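Local atomic coordinates of Alpha/beta hydrolase fold protein (Nakamurella multipartita, PDB entry 4Y7D), a protein that is probably a hydrolase of the alpha/beta hydrolase fold, although the substrate it acts on has not been established. Residues A[32-38]-A[60-66]; A[100-106]-A[124-130]; A[14-18]-A[26-30]; A[83-89]-A[115-120]. All coordinates share one frame; numbering follows the deposited sequence. Where two conformers were deposited one is given.

How the contacts relate
Contacts 1, 2 and 3 lie in one mixed sheet, and contact 4 joins two helices that cover one of its faces. Strand 35-39 of contact 1 is the neighbour of strand 101-106 of contact 2, and the centres of contacts 1 and 2 lie about 10 Å apart; Leu37 N to Gly102 O (2.8 Å) probably makes a hydrogen bond between them. On the other flank Ala63 N lies 2.8 Å from Val30 O, linking contact 1 to the hairpin of contact 3. Contacts 2 and 3 stay about 10 Å apart at their nearest atoms. Contact 4 rests on the sheet through Tyr89 and Leu116, the latter's CD2 4.0 Å from Leu37 CD2. In this fold the catalytic nucleophile typically follows the strand that 101-106 represents.

Contact 1 (A[32-38]-A[60-66]); sequences AGPPVLV and GLRAIVV
Segments 32-38 and 60-66 run side by side in the same direction, the axes of strands 35-38 and 62-66 coming within 4.6 Å at an angle of 25°. Val36 sits between Arg62 and Ile64, giving its N-H to Arg62 O (2.8 Å) and taking Ile64 N on its own O (2.8 Å). Pro34 O accepts Arg62 N, and Val38 N binds Ile64 O. At the far end the bond from Val66 N to Val38 O is weak, while a water spans Val38 O and Val66 O. Arg62 CG stands between its backbone N and carbonyl carbon (chi1 85°), and the chain then runs extended past Gly33 O and over Pro35. Pro35 CB lies 3.7 Å above the guanidinium plane, toward its rim, and a water at the edge joins Arg62 NE to Gly33 O. Farther along that face Leu37 CD1 meets Val66 CG1 at 3.9 Å. Across the sheet Val38 CG2 touches Ala63 CB, on the side covered by helix 46-58. That helix connects the two strands, making the parallel beta-alpha-beta crossover of the alpha/beta hydrolase fold.

Contact 2 (A[100-106]-A[124-130]); sequences AAGVLCW and VRALVSV
The Trp106 indole turns an edge to Val130, whose O lies in the ring plane 3.1 Å from Trp106 CD1, while Val130 CG1 packs on the same carbon at 3.8 Å. Outside the pair, the indole also meets the rings of His278 and Trp282. At the other end Ala100 CB stands over the centre of the Arg125 guanidinium, 3.7 Å above its plane, in one of two conformers of that arginine; in that conformer a water that donates to Ala100 O also accepts a long bond from Arg125 NE. Between these ends the parallel strands are laced through Val103 and Cys105. Val103 N binds Ala126 O, and Val103 O takes Val128 N at 2.8 Å; Cys105 repeats the pattern with Val128 and Val130. On the Leu104 face, CG anti to the backbone N (chi1 173°) carries Leu104 CD1 across to Val128 CG1 (3.6 Å), with helices 46-58 and 288-299 beyond. The opposite face pairs Val103 CG1 with Leu127 CD1 at 3.8 Å and sets Cys105 SG beside Ser129 OG, which is hydrogen-bonded to Tyr114. Cohesion thus comes mainly from backbone hydrogen bonds and buried apolar packing, with the Trp106 edge where strand 101-106 leads into this fold's usual nucleophile elbow.

Contact 3 (A[14-18]-A[26-30]); sequences SVQTV and DCVIV
Val15 lays its two methyls over different partners on strand 23-31: CG1 rests against the Asp26 side chain, 3.7 Å from CB, and CG2 meets Val28 CG2 at 3.9 Å, the valine crossing each at about a right angle. Ser14, the first modelled residue, adds its OG beside Val28 CG1 (3.6 Å). Two residues beyond Val15, Thr17 OG1 donates to Asp26 OD1 at 2.7 Å, arriving from above the carboxylate plane, 36° out of it. This hydroxyl stands anti to its carbonyl carbon (chi1 -59°), on the face where Asp26 lies, and the bond ties one carboxylate oxygen to the edge strand. Gln16 and Cys27 form the antiparallel hydrogen-bonded pair, exchanging Gln16 N to Cys27 O (2.8 Å) and Cys27 N to Gln16 O (2.9 Å); Thr17 and Asp26 are the adjoining non-hydrogen-bonded pair. On the other face Cys27 SG touches Val18 CG2 at 3.9 Å. Where the strands diverge, a water donates to Ser14 O and accepts from Ile29 N and, in the Gln16 conformer described, from NE2, which lies near Ile29 CG1, the two side chains crossing at about a right angle. The hairpin ends the sheet on this flank. Strand 23-31 bonds through Val28 and Val30 to strand 62-66, helix 46-58 covers Val15 and Val28, and Val18 packs on helix 82-95.

Contact 4 (A[83-89]-A[115-120]); sequences DEQAELY and RLAARH
Arg119 reaches from helix 110-119 between Asp83 and Glu87, one turn apart on helix 82-95, and is turned differently to each. Toward Glu87 it lies nearly coplanar with the carboxylate (26°) and grips end-on, NH1 (2.6 Å) and NH2 both donating to Glu87 OE1. Asp83, described in one of its two modelled conformers, instead receives Arg119 NE on OD1 at 2.6 Å, from the syn side, with the two planes steeply inclined. Arg115 closes on the same Asp83 OD1 side-on, through NE and NH2, each at 3.0 Å, while its NH1 turns to Leu233 O and Glu234. A bend at chi2 (64°) curls Glu87 back to His120: NE2 donates to OE1 at 2.9 Å, with OE1 in the imidazole plane but NE2 well out of the carboxylate plane. Asp83 OD1 and Glu87 OE1 each receive three N-H groups, which would probably favour charged carboxylates. The salt-bridge network of Asp83, Glu87, Arg115 and Arg119 joins two helices on one face of the alpha/beta hydrolase sheet; the axes of segments 83-89 and 115-119 cross at -76° and approach to 8.8 Å. Toward the sheet, Ala86 CB presses on Leu116 N (3.4 Å). Leu116 CD2 reaches obliquely to Tyr89 CB (4.0 Å), at the edge of the phenol ring, whose OH bonds Ser112.

Contact 1 (A[32-38]-A[60-66])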
loop_
_atom_site.group_PDB
_atom_site.type_symbol
_atom_site.label_atom_id
_atom_site.label_comp_id
_atom_site.label_asym_id
_atom_site.label_seq_id
_atom_site.Cartn_x
_atom_site.Cartn_y
_atom_site.Cartn_z
ATOM N N ALA A 32 18.791 -4.673 -3.641
ATOM C CA ALA A 32 19.964 -3.903 -4.051
ATOM C C ALA A 32 19.552 -3.177 -5.303
ATOM O O ALA A 32 18.736 -3.687 -6.092
ATOM C CB ALA A 32 21.134 -4.831 -4.373
ATOM N N GLY A 33 20.092 -1.980 -5.496
ATOM C CA GLY A 33 19.671 -1.138 -6.607
ATOM C C GLY A 33 19.146 0.203 -6.119
ATOM O O GLY A 33 19.210 0.501 -4.928
ATOM N N PRO A 34 18.606 0.997 -7.032
ATOM C CA PRO A 34 17.949 2.248 -6.690
ATOM C C PRO A 34 16.898 2.053 -5.625
ATOM O O PRO A 34 16.115 1.097 -5.692
ATOM C CB PRO A 34 17.309 2.679 -8.008
ATOM C CG PRO A 34 18.197 2.067 -9.053
ATOM C CD PRO A 34 18.564 0.724 -8.494
ATOM N N PRO A 35 16.921 2.907 -4.604
ATOM C CA PRO A 35 15.998 2.703 -3.482
ATOM C C PRO A 35 14.594 3.186 -3.698
ATOM O O PRO A 35 14.365 4.219 -4.354
ATOM C CB PRO A 35 16.674 3.481 -2.334
ATOM C CG PRO A 35 17.360 4.599 -3.045
ATOM C CD PRO A 35 17.881 4.015 -4.348
ATOM N N VAL A 36 13.656 2.453 -3.100
ATOM C CA VAL A 36 12.230 2.794 -3.098
ATOM C C VAL A 36 11.656 2.651 -1.704
ATOM O O VAL A 36 11.779 1.584 -1.090
ATOM C CB VAL A 36 11.471 1.831 -4.021
ATOM C CG1 VAL A 36 9.996 2.210 -4.093
ATOM C CG2 VAL A 36 12.129 1.812 -5.384
ATOM N N LEU A 37 11.033 3.720 -1.223
ATOM C CA LEU A 37 10.281 3.677 0.007
ATOM C C LEU A 37 8.912 3.072 -0.307
ATOM O O LEU A 37 8.241 3.521 -1.213
ATOM C CB LEU A 37 10.084 5.060 0.581
ATOM C CG LEU A 37 9.154 5.198 1.798
ATOM C CD1 LEU A 37 9.845 4.625 3.040
ATOM C CD2 LEU A 37 8.723 6.632 1.940
ATOM N N VAL A 38 8.560 2.001 0.384
ATOM C CA VAL A 38 7.321 1.216 0.131
ATOM C C VAL A 38 6.398 1.452 1.338
ATOM O O VAL A 38 6.803 1.167 2.482
ATOM C CB VAL A 38 7.661 -0.258 0.002
ATOM C CG1 VAL A 38 6.418 -1.076 -0.289
ATOM C CG2 VAL A 38 8.628 -0.449 -1.137
ATOM N N GLY A 60 15.658 -5.579 -9.498
ATOM C CA GLY A 60 16.944 -4.916 -9.234
ATOM C C GLY A 60 16.833 -3.529 -8.600
ATOM O O GLY A 60 17.671 -2.631 -8.875
ATOM N N LEU A 61 15.821 -3.330 -7.756
ATOM C CA LEU A 61 15.743 -2.146 -6.904
ATOM C C LEU A 61 15.820 -2.582 -5.434
ATOM O O LEU A 61 15.622 -3.777 -5.109
ATOM C CB LEU A 61 14.455 -1.347 -7.173
ATOM C CG LEU A 61 14.366 -0.724 -8.591
ATOM C CD1 LEU A 61 13.698 -1.685 -9.552
ATOM C CD2 LEU A 61 13.546 0.561 -8.541
ATOM N N ARG A 62 16.136 -1.633 -4.533
ATOM C CA ARG A 62 16.159 -1.936 -3.129
ATOM C C ARG A 62 14.945 -1.304 -2.515
ATOM O O ARG A 62 14.514 -0.244 -2.960
ATOM C CB ARG A 62 17.473 -1.550 -2.417
ATOM C CG ARG A 62 17.645 -0.153 -1.913
ATOM C CD ARG A 62 19.066 -0.000 -1.295
ATOM N NE ARG A 62 19.477 1.365 -0.880
ATOM C CZ ARG A 62 19.289 1.895 0.352
ATOM N NH1 ARG A 62 18.670 1.225 1.314
ATOM N NH2 ARG A 62 19.754 3.113 0.635
ATOM N N ALA A 63 14.344 -1.971 -1.534
ATOM C CA ALA A 63 13.147 -1.433 -0.878
ATOM C C ALA A 63 13.403 -1.083 0.586
ATOM O O ALA A 63 14.146 -1.790 1.289
ATOM C CB ALA A 63 12.040 -2.436 -0.989
ATOM N N ILE A 64 12.792 0.013 1.028
ATOM C CA ILE A 64 12.791 0.456 2.381
ATOM C C ILE A 64 11.321 0.333 2.793
ATOM O O ILE A 64 10.512 1.141 2.399
ATOM C CB ILE A 64 13.326 1.914 2.500
ATOM C CG1 ILE A 64 14.776 1.988 1.991
ATOM C CG2 ILE A 64 13.219 2.432 3.939
ATOM C CD1 ILE A 64 15.194 3.374 1.561
ATOM N N VAL A 65 10.993 -0.710 3.548
ATOM C CA VAL A 65 9.576 -1.042 3.803
ATOM C C VAL A 65 9.282 -0.656 5.240
ATOM O O VAL A 65 9.838 -1.284 6.161
ATOM C CB VAL A 65 9.373 -2.564 3.677
ATOM C CG1 VAL A 65 7.940 -2.950 4.033
ATOM C CG2 VAL A 65 9.866 -3.096 2.325
ATOM N N VAL A 66 8.509 0.412 5.438
ATOM C CA VAL A 66 8.240 0.886 6.789
ATOM C C VAL A 66 7.067 0.195 7.426
ATOM O O VAL A 66 6.186 -0.296 6.719
ATOM C CB VAL A 66 7.898 2.404 6.814
ATOM C CG1 VAL A 66 9.174 3.205 6.652
ATOM C CG2 VAL A 66 6.871 2.774 5.748
HETATM O O HOH W 1 20.857 1.746 -3.274
HETATM O O HOH W 2 5.205 -0.354 4.166
#

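Contact 2 (A[100-106]-A[124-130])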
loop_
_atom_site.group_PDB
_atom_site.type_symbol
_atom_site.label_atom_id
_atom_site.label_comp_id
_atom_site.label_asym_id
_atom_site.label_seq_id
_atom_site.Cartn_x
_atom_site.Cartn_y
_atom_site.Cartn_z
ATOM N N ALA A 100 17.405 10.992 -1.716
ATOM C CA ALA A 100 16.086 10.843 -2.365
ATOM C C ALA A 100 15.831 9.393 -2.746
ATOM O O ALA A 100 16.775 8.589 -2.883
ATOM C CB ALA A 100 16.020 11.733 -3.570
ATOM N N ALA A 101 14.557 9.071 -2.932
ATOM C CA ALA A 101 14.159 7.714 -3.240
ATOM C C ALA A 101 12.904 7.708 -4.053
ATOM O O ALA A 101 12.145 8.672 -4.066
ATOM C CB ALA A 101 13.944 6.912 -1.971
ATOM N N GLY A 102 12.693 6.598 -4.748
ATOM C CA GLY A 102 11.377 6.375 -5.317
ATOM C C GLY A 102 10.372 6.096 -4.204
ATOM O O GLY A 102 10.763 5.790 -3.050
ATOM N N VAL A 103 9.088 6.239 -4.503
ATOM C CA VAL A 103 8.058 5.941 -3.543
ATOM C C VAL A 103 6.968 5.076 -4.216
ATOM O O VAL A 103 6.466 5.413 -5.289
ATOM C CB VAL A 103 7.408 7.215 -2.986
ATOM C CG1 VAL A 103 6.294 6.826 -2.026
ATOM C CG2 VAL A 103 8.449 8.082 -2.309
ATOM N N LEU A 104 6.645 3.965 -3.590
ATOM C CA LEU A 104 5.535 3.079 -3.972
ATOM C C LEU A 104 4.559 3.067 -2.806
ATOM O O LEU A 104 4.903 2.619 -1.695
ATOM C CB LEU A 104 5.991 1.663 -4.227
ATOM C CG LEU A 104 4.917 0.607 -4.465
ATOM C CD1 LEU A 104 4.235 0.895 -5.788
ATOM C CD2 LEU A 104 5.452 -0.788 -4.443
ATOM N N CYS A 105 3.330 3.470 -3.087
ATOM C CA CYS A 105 2.267 3.419 -2.087
ATOM C C CYS A 105 1.022 2.731 -2.615
ATOM O O CYS A 105 0.782 2.678 -3.818
ATOM C CB CYS A 105 1.935 4.796 -1.581
ATOM S SG CYS A 105 1.176 5.965 -2.742
ATOM N N TRP A 106 0.218 2.221 -1.679
ATOM C CA TRP A 106 -1.061 1.607 -2.043
ATOM C C TRP A 106 -2.053 1.980 -0.990
ATOM O O TRP A 106 -1.683 2.054 0.167
ATOM C CB TRP A 106 -0.874 0.109 -2.094
ATOM C CG TRP A 106 -2.066 -0.768 -2.397
ATOM C CD1 TRP A 106 -3.156 -0.477 -3.163
ATOM C CD2 TRP A 106 -2.198 -2.118 -2.029
ATOM N NE1 TRP A 106 -3.972 -1.575 -3.286
ATOM C CE2 TRP A 106 -3.404 -2.599 -2.589
ATOM C CE3 TRP A 106 -1.389 -3.002 -1.293
ATOM C CZ2 TRP A 106 -3.838 -3.914 -2.413
ATOM C CZ3 TRP A 106 -1.802 -4.320 -1.142
ATOM C CH2 TRP A 106 -3.029 -4.760 -1.679
ATOM N N VAL A 124 11.837 12.887 -3.360
ATOM C CA VAL A 124 11.063 11.904 -4.106
ATOM C C VAL A 124 11.481 11.900 -5.610
ATOM O O VAL A 124 11.243 12.872 -6.347
ATOM C CB VAL A 124 9.570 12.181 -3.947
ATOM C CG1 VAL A 124 8.742 11.205 -4.747
ATOM C CG2 VAL A 124 9.154 12.136 -2.484
ATOM N N ARG A 125 12.148 10.825 -6.029
ATOM C CA ARG A 125 12.595 10.658 -7.412
ATOM C C ARG A 125 11.462 10.378 -8.399
ATOM O O ARG A 125 11.500 10.808 -9.577
ATOM C CB ARG A 125 13.601 9.504 -7.501
ATOM C CG ARG A 125 14.908 9.717 -6.748
ATOM C CD ARG A 125 16.146 9.328 -7.577
ATOM N NE ARG A 125 17.406 9.604 -6.866
ATOM C CZ ARG A 125 17.949 10.821 -6.682
ATOM N NH1 ARG A 125 19.101 10.951 -6.008
ATOM N NH2 ARG A 125 17.345 11.923 -7.129
ATOM N N ALA A 126 10.472 9.627 -7.933
ATOM C CA ALA A 126 9.341 9.147 -8.726
ATOM C C ALA A 126 8.310 8.578 -7.765
ATOM O O ALA A 126 8.641 8.128 -6.658
ATOM C CB ALA A 126 9.796 8.092 -9.701
ATOM N N LEU A 127 7.052 8.577 -8.183
ATOM C CA LEU A 127 5.949 8.122 -7.370
ATOM C C LEU A 127 5.098 7.117 -8.160
ATOM O O LEU A 127 4.619 7.432 -9.223
ATOM C CB LEU A 127 5.095 9.331 -6.933
ATOM C CG LEU A 127 3.822 9.064 -6.087
ATOM C CD1 LEU A 127 4.148 8.316 -4.796
ATOM C CD2 LEU A 127 3.206 10.419 -5.855
ATOM N N VAL A 128 4.883 5.941 -7.587
ATOM C CA VAL A 128 3.888 5.000 -8.069
ATOM C C VAL A 128 2.818 4.859 -7.004
ATOM O O VAL A 128 3.107 4.422 -5.871
ATOM C CB VAL A 128 4.509 3.652 -8.391
ATOM C CG1 VAL A 128 3.457 2.644 -8.850
ATOM C CG2 VAL A 128 5.566 3.841 -9.482
ATOM N N SER A 129 1.607 5.243 -7.380
ATOM C CA SER A 129 0.505 5.348 -6.442
ATOM C C SER A 129 -0.627 4.434 -6.886
ATOM O O SER A 129 -1.349 4.702 -7.865
ATOM C CB SER A 129 0.070 6.765 -6.338
ATOM O OG SER A 129 -0.978 6.881 -5.432
ATOM N N VAL A 130 -0.803 3.355 -6.134
ATOM C CA VAL A 130 -1.734 2.274 -6.516
ATOM C C VAL A 130 -2.997 2.433 -5.675
ATOM O O VAL A 130 -2.925 2.377 -4.443
ATOM C CB VAL A 130 -1.091 0.923 -6.245
ATOM C CG1 VAL A 130 -1.976 -0.233 -6.719
ATOM C CG2 VAL A 130 0.270 0.871 -6.968
HETATM O O HOH W 3 18.572 7.625 -4.556
HETATM O O HOH W 4 19.741 9.590 -3.132
#

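Contact 3 (A[14-18]-A[26-30])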
loop_
_atom_site.group_PDB
_atom_site.type_symbol
_atom_site.label_atom_id
_atom_site.label_comp_id
_atom_site.label_asym_id
_atom_site.label_seq_id
_atom_site.Cartn_x
_atom_site.Cartn_y
_atom_site.Cartn_z
ATOM N N SER A 14 14.558 -9.652 10.584
ATOM C CA SER A 14 14.925 -8.585 9.603
ATOM C C SER A 14 14.388 -7.158 9.913
ATOM O O SER A 14 14.873 -6.216 9.344
ATOM C CB SER A 14 14.550 -8.993 8.169
ATOM O OG SER A 14 13.116 -9.062 7.951
ATOM N N VAL A 15 13.409 -6.995 10.785
ATOM C CA VAL A 15 12.957 -5.640 11.164
ATOM C C VAL A 15 14.081 -4.925 11.909
ATOM O O VAL A 15 14.719 -5.528 12.787
ATOM C CB VAL A 15 11.715 -5.676 12.067
ATOM C CG1 VAL A 15 11.330 -4.270 12.501
ATOM C CG2 VAL A 15 10.559 -6.249 11.310
ATOM N N GLN A 16 14.342 -3.678 11.521
ATOM C CA GLN A 16 15.322 -2.795 12.147
ATOM C C GLN A 16 14.615 -1.577 12.669
ATOM O O GLN A 16 13.731 -1.086 11.983
ATOM C CB GLN A 16 16.333 -2.314 11.105
ATOM C CG GLN A 16 17.039 -3.461 10.420
ATOM C CD GLN A 16 18.295 -3.047 9.675
ATOM O OE1 GLN A 16 19.110 -2.276 10.209
ATOM N NE2 GLN A 16 18.487 -3.591 8.457
ATOM N N THR A 17 15.013 -1.079 13.839
ATOM C CA THR A 17 14.493 0.172 14.327
ATOM C C THR A 17 15.476 1.264 13.929
ATOM O O THR A 17 16.694 1.138 14.203
ATOM C CB THR A 17 14.336 0.134 15.839
ATOM O OG1 THR A 17 13.446 -0.941 16.165
ATOM C CG2 THR A 17 13.842 1.471 16.367
ATOM N N VAL A 18 14.991 2.297 13.280
ATOM C CA VAL A 18 15.835 3.411 12.918
ATOM C C VAL A 18 15.446 4.603 13.757
ATOM O O VAL A 18 14.303 5.064 13.661
ATOM C CB VAL A 18 15.725 3.751 11.430
ATOM C CG1 VAL A 18 16.610 4.955 11.077
ATOM C CG2 VAL A 18 16.125 2.558 10.596
ATOM N N ASP A 26 10.272 1.591 12.523
ATOM C CA ASP A 26 10.751 0.286 12.127
ATOM C C ASP A 26 10.662 0.120 10.624
ATOM O O ASP A 26 9.705 0.596 9.963
ATOM C CB ASP A 26 9.947 -0.814 12.836
ATOM C CG ASP A 26 10.374 -1.033 14.259
ATOM O OD1 ASP A 26 11.225 -0.280 14.829
ATOM O OD2 ASP A 26 9.867 -2.025 14.833
ATOM N N CYS A 27 11.597 -0.639 10.085
ATOM C CA CYS A 27 11.573 -0.932 8.671
ATOM C C CYS A 27 12.307 -2.215 8.355
ATOM O O CYS A 27 13.030 -2.745 9.186
ATOM C CB CYS A 27 12.085 0.252 7.850
ATOM S SG CYS A 27 13.790 0.616 8.126
ATOM N N VAL A 28 12.124 -2.722 7.135
ATOM C CA VAL A 28 12.888 -3.823 6.619
ATOM C C VAL A 28 13.549 -3.287 5.374
ATOM O O VAL A 28 12.908 -2.668 4.528
ATOM C CB VAL A 28 11.999 -5.049 6.298
ATOM C CG1 VAL A 28 12.800 -6.202 5.732
ATOM C CG2 VAL A 28 11.237 -5.495 7.539
ATOM N N ILE A 29 14.820 -3.612 5.271
ATOM C CA ILE A 29 15.712 -3.135 4.238
ATOM C C ILE A 29 16.031 -4.386 3.408
ATOM O O ILE A 29 16.608 -5.331 3.929
ATOM C CB ILE A 29 17.033 -2.632 4.890
ATOM C CG1 ILE A 29 16.807 -1.423 5.825
ATOM C CG2 ILE A 29 18.075 -2.317 3.856
ATOM C CD1 ILE A 29 16.365 -0.160 5.158
ATOM N N VAL A 30 15.631 -4.398 2.134
ATOM C CA VAL A 30 15.823 -5.568 1.316
ATOM C C VAL A 30 16.162 -5.212 -0.133
ATOM O O VAL A 30 15.687 -4.218 -0.658
ATOM C CB VAL A 30 14.572 -6.454 1.368
ATOM C CG1 VAL A 30 13.350 -5.792 0.756
ATOM C CG2 VAL A 30 14.838 -7.765 0.670
HETATM O O HOH W 5 16.293 -5.103 7.347
#

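Contact 4 (A[83-89]-A[115-120])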
loop_
_atom_site.group_PDB
_atom_site.type_symbol
_atom_site.label_atom_id
_atom_site.label_comp_id
_atom_site.label_asym_id
_atom_site.label_seq_id
_atom_site.Cartn_x
_atom_site.Cartn_y
_atom_site.Cartn_z
ATOM N N ASP A 83 0.790 14.379 7.203
ATOM C CA ASP A 83 1.923 15.290 7.070
ATOM C C ASP A 83 3.077 14.948 8.014
ATOM O O ASP A 83 4.253 15.008 7.595
ATOM C CB ASP A 83 1.512 16.734 7.277
ATOM C CG ASP A 83 2.531 17.695 6.733
ATOM O OD1 ASP A 83 2.715 17.771 5.480
ATOM O OD2 ASP A 83 3.150 18.368 7.560
ATOM N N GLU A 84 2.757 14.564 9.252
ATOM C CA GLU A 84 3.775 14.091 10.185
ATOM C C GLU A 84 4.431 12.758 9.739
ATOM O O GLU A 84 5.603 12.547 9.956
ATOM C CB GLU A 84 3.213 13.937 11.581
ATOM C CG GLU A 84 2.850 15.288 12.159
ATOM C CD GLU A 84 1.972 15.239 13.406
ATOM O OE1 GLU A 84 1.338 14.223 13.705
ATOM O OE2 GLU A 84 1.949 16.259 14.081
ATOM N N GLN A 85 3.646 11.857 9.149
ATOM C CA GLN A 85 4.222 10.636 8.608
ATOM C C GLN A 85 5.165 10.937 7.452
ATOM O O GLN A 85 6.238 10.337 7.390
ATOM C CB GLN A 85 3.116 9.621 8.273
ATOM C CG GLN A 85 2.415 9.193 9.550
ATOM C CD GLN A 85 1.402 8.082 9.428
ATOM O OE1 GLN A 85 1.225 7.493 8.356
ATOM N NE2 GLN A 85 0.761 7.741 10.574
ATOM N N ALA A 86 4.801 11.864 6.561
ATOM C CA ALA A 86 5.734 12.332 5.523
ATOM C C ALA A 86 7.037 12.879 6.152
ATOM O O ALA A 86 8.155 12.586 5.665
ATOM C CB ALA A 86 5.101 13.397 4.688
ATOM N N GLU A 87 6.897 13.673 7.209
ATOM C CA GLU A 87 8.049 14.232 7.915
ATOM C C GLU A 87 8.920 13.134 8.471
ATOM O O GLU A 87 10.160 13.219 8.401
ATOM C CB GLU A 87 7.639 15.200 9.017
ATOM C CG GLU A 87 8.744 16.170 9.411
ATOM C CD GLU A 87 9.152 17.126 8.275
ATOM O OE1 GLU A 87 8.309 17.526 7.458
ATOM O OE2 GLU A 87 10.330 17.528 8.247
ATOM N N LEU A 88 8.306 12.064 8.946
ATOM C CA LEU A 88 9.042 10.908 9.438
ATOM C C LEU A 88 9.786 10.222 8.341
ATOM O O LEU A 88 10.925 9.855 8.528
ATOM C CB LEU A 88 8.084 9.899 10.102
ATOM C CG LEU A 88 8.676 8.648 10.738
ATOM C CD1 LEU A 88 9.618 8.959 11.876
ATOM C CD2 LEU A 88 7.586 7.709 11.227
ATOM N N TYR A 89 9.172 10.076 7.169
ATOM C CA TYR A 89 9.857 9.415 6.067
ATOM C C TYR A 89 11.095 10.203 5.635
ATOM O O TYR A 89 12.164 9.642 5.327
ATOM C CB TYR A 89 8.951 9.254 4.806
ATOM C CG TYR A 89 7.619 8.558 5.051
ATOM C CD1 TYR A 89 7.481 7.624 6.091
ATOM C CD2 TYR A 89 6.533 8.815 4.228
ATOM C CE1 TYR A 89 6.272 6.977 6.312
ATOM C CE2 TYR A 89 5.300 8.201 4.467
ATOM C CZ TYR A 89 5.188 7.297 5.494
ATOM O OH TYR A 89 3.995 6.716 5.776
ATOM N N ARG A 115 1.802 13.506 0.722
ATOM C CA ARG A 115 2.397 14.620 1.469
ATOM C C ARG A 115 3.938 14.714 1.329
ATOM O O ARG A 115 4.514 15.819 1.307
ATOM C CB ARG A 115 2.000 14.598 2.946
ATOM C CG ARG A 115 0.534 14.938 3.236
ATOM C CD ARG A 115 0.075 16.244 2.584
ATOM N NE ARG A 115 0.760 17.378 3.196
ATOM C CZ ARG A 115 0.872 18.579 2.662
ATOM N NH1 ARG A 115 0.466 18.829 1.409
ATOM N NH2 ARG A 115 1.487 19.522 3.371
ATOM N N LEU A 116 4.594 13.568 1.305
ATOM C CA LEU A 116 6.039 13.536 1.129
ATOM C C LEU A 116 6.387 14.124 -0.244
ATOM O O LEU A 116 7.248 14.998 -0.371
ATOM C CB LEU A 116 6.550 12.100 1.233
ATOM C CG LEU A 116 8.075 11.946 1.110
ATOM C CD1 LEU A 116 8.812 12.636 2.269
ATOM C CD2 LEU A 116 8.479 10.499 1.032
ATOM N N ALA A 117 5.687 13.671 -1.289
ATOM C CA ALA A 117 5.955 14.198 -2.624
ATOM C C ALA A 117 5.622 15.694 -2.758
ATOM O O ALA A 117 6.321 16.420 -3.470
ATOM C CB ALA A 117 5.234 13.369 -3.713
ATOM N N ALA A 118 4.558 16.144 -2.083
ATOM C CA ALA A 118 4.104 17.536 -2.129
ATOM C C ALA A 118 5.017 18.481 -1.400
ATOM O O ALA A 118 5.358 19.545 -1.926
ATOM C CB ALA A 118 2.672 17.660 -1.562
ATOM N N ARG A 119 5.396 18.139 -0.178
ATOM C CA ARG A 119 6.123 19.034 0.691
ATOM C C ARG A 119 7.612 18.799 0.738
ATOM O O ARG A 119 8.352 19.711 1.095
ATOM C CB ARG A 119 5.481 18.964 2.102
ATOM C CG ARG A 119 5.909 20.095 3.038
ATOM C CD ARG A 119 5.007 20.206 4.271
ATOM N NE ARG A 119 4.931 18.924 4.951
ATOM C CZ ARG A 119 5.897 18.423 5.726
ATOM N NH1 ARG A 119 7.020 19.131 5.941
ATOM N NH2 ARG A 119 5.748 17.204 6.282
ATOM N N HIS A 120 8.079 17.617 0.340
ATOM C CA HIS A 120 9.486 17.272 0.249
ATOM C C HIS A 120 9.825 16.794 -1.173
ATOM O O HIS A 120 10.371 15.697 -1.363
ATOM C CB HIS A 120 9.797 16.156 1.238
ATOM C CG HIS A 120 9.649 16.535 2.680
ATOM N ND1 HIS A 120 10.707 16.985 3.429
ATOM C CD2 HIS A 120 8.589 16.483 3.517
ATOM C CE1 HIS A 120 10.296 17.229 4.660
ATOM N NE2 HIS A 120 9.020 16.916 4.740
#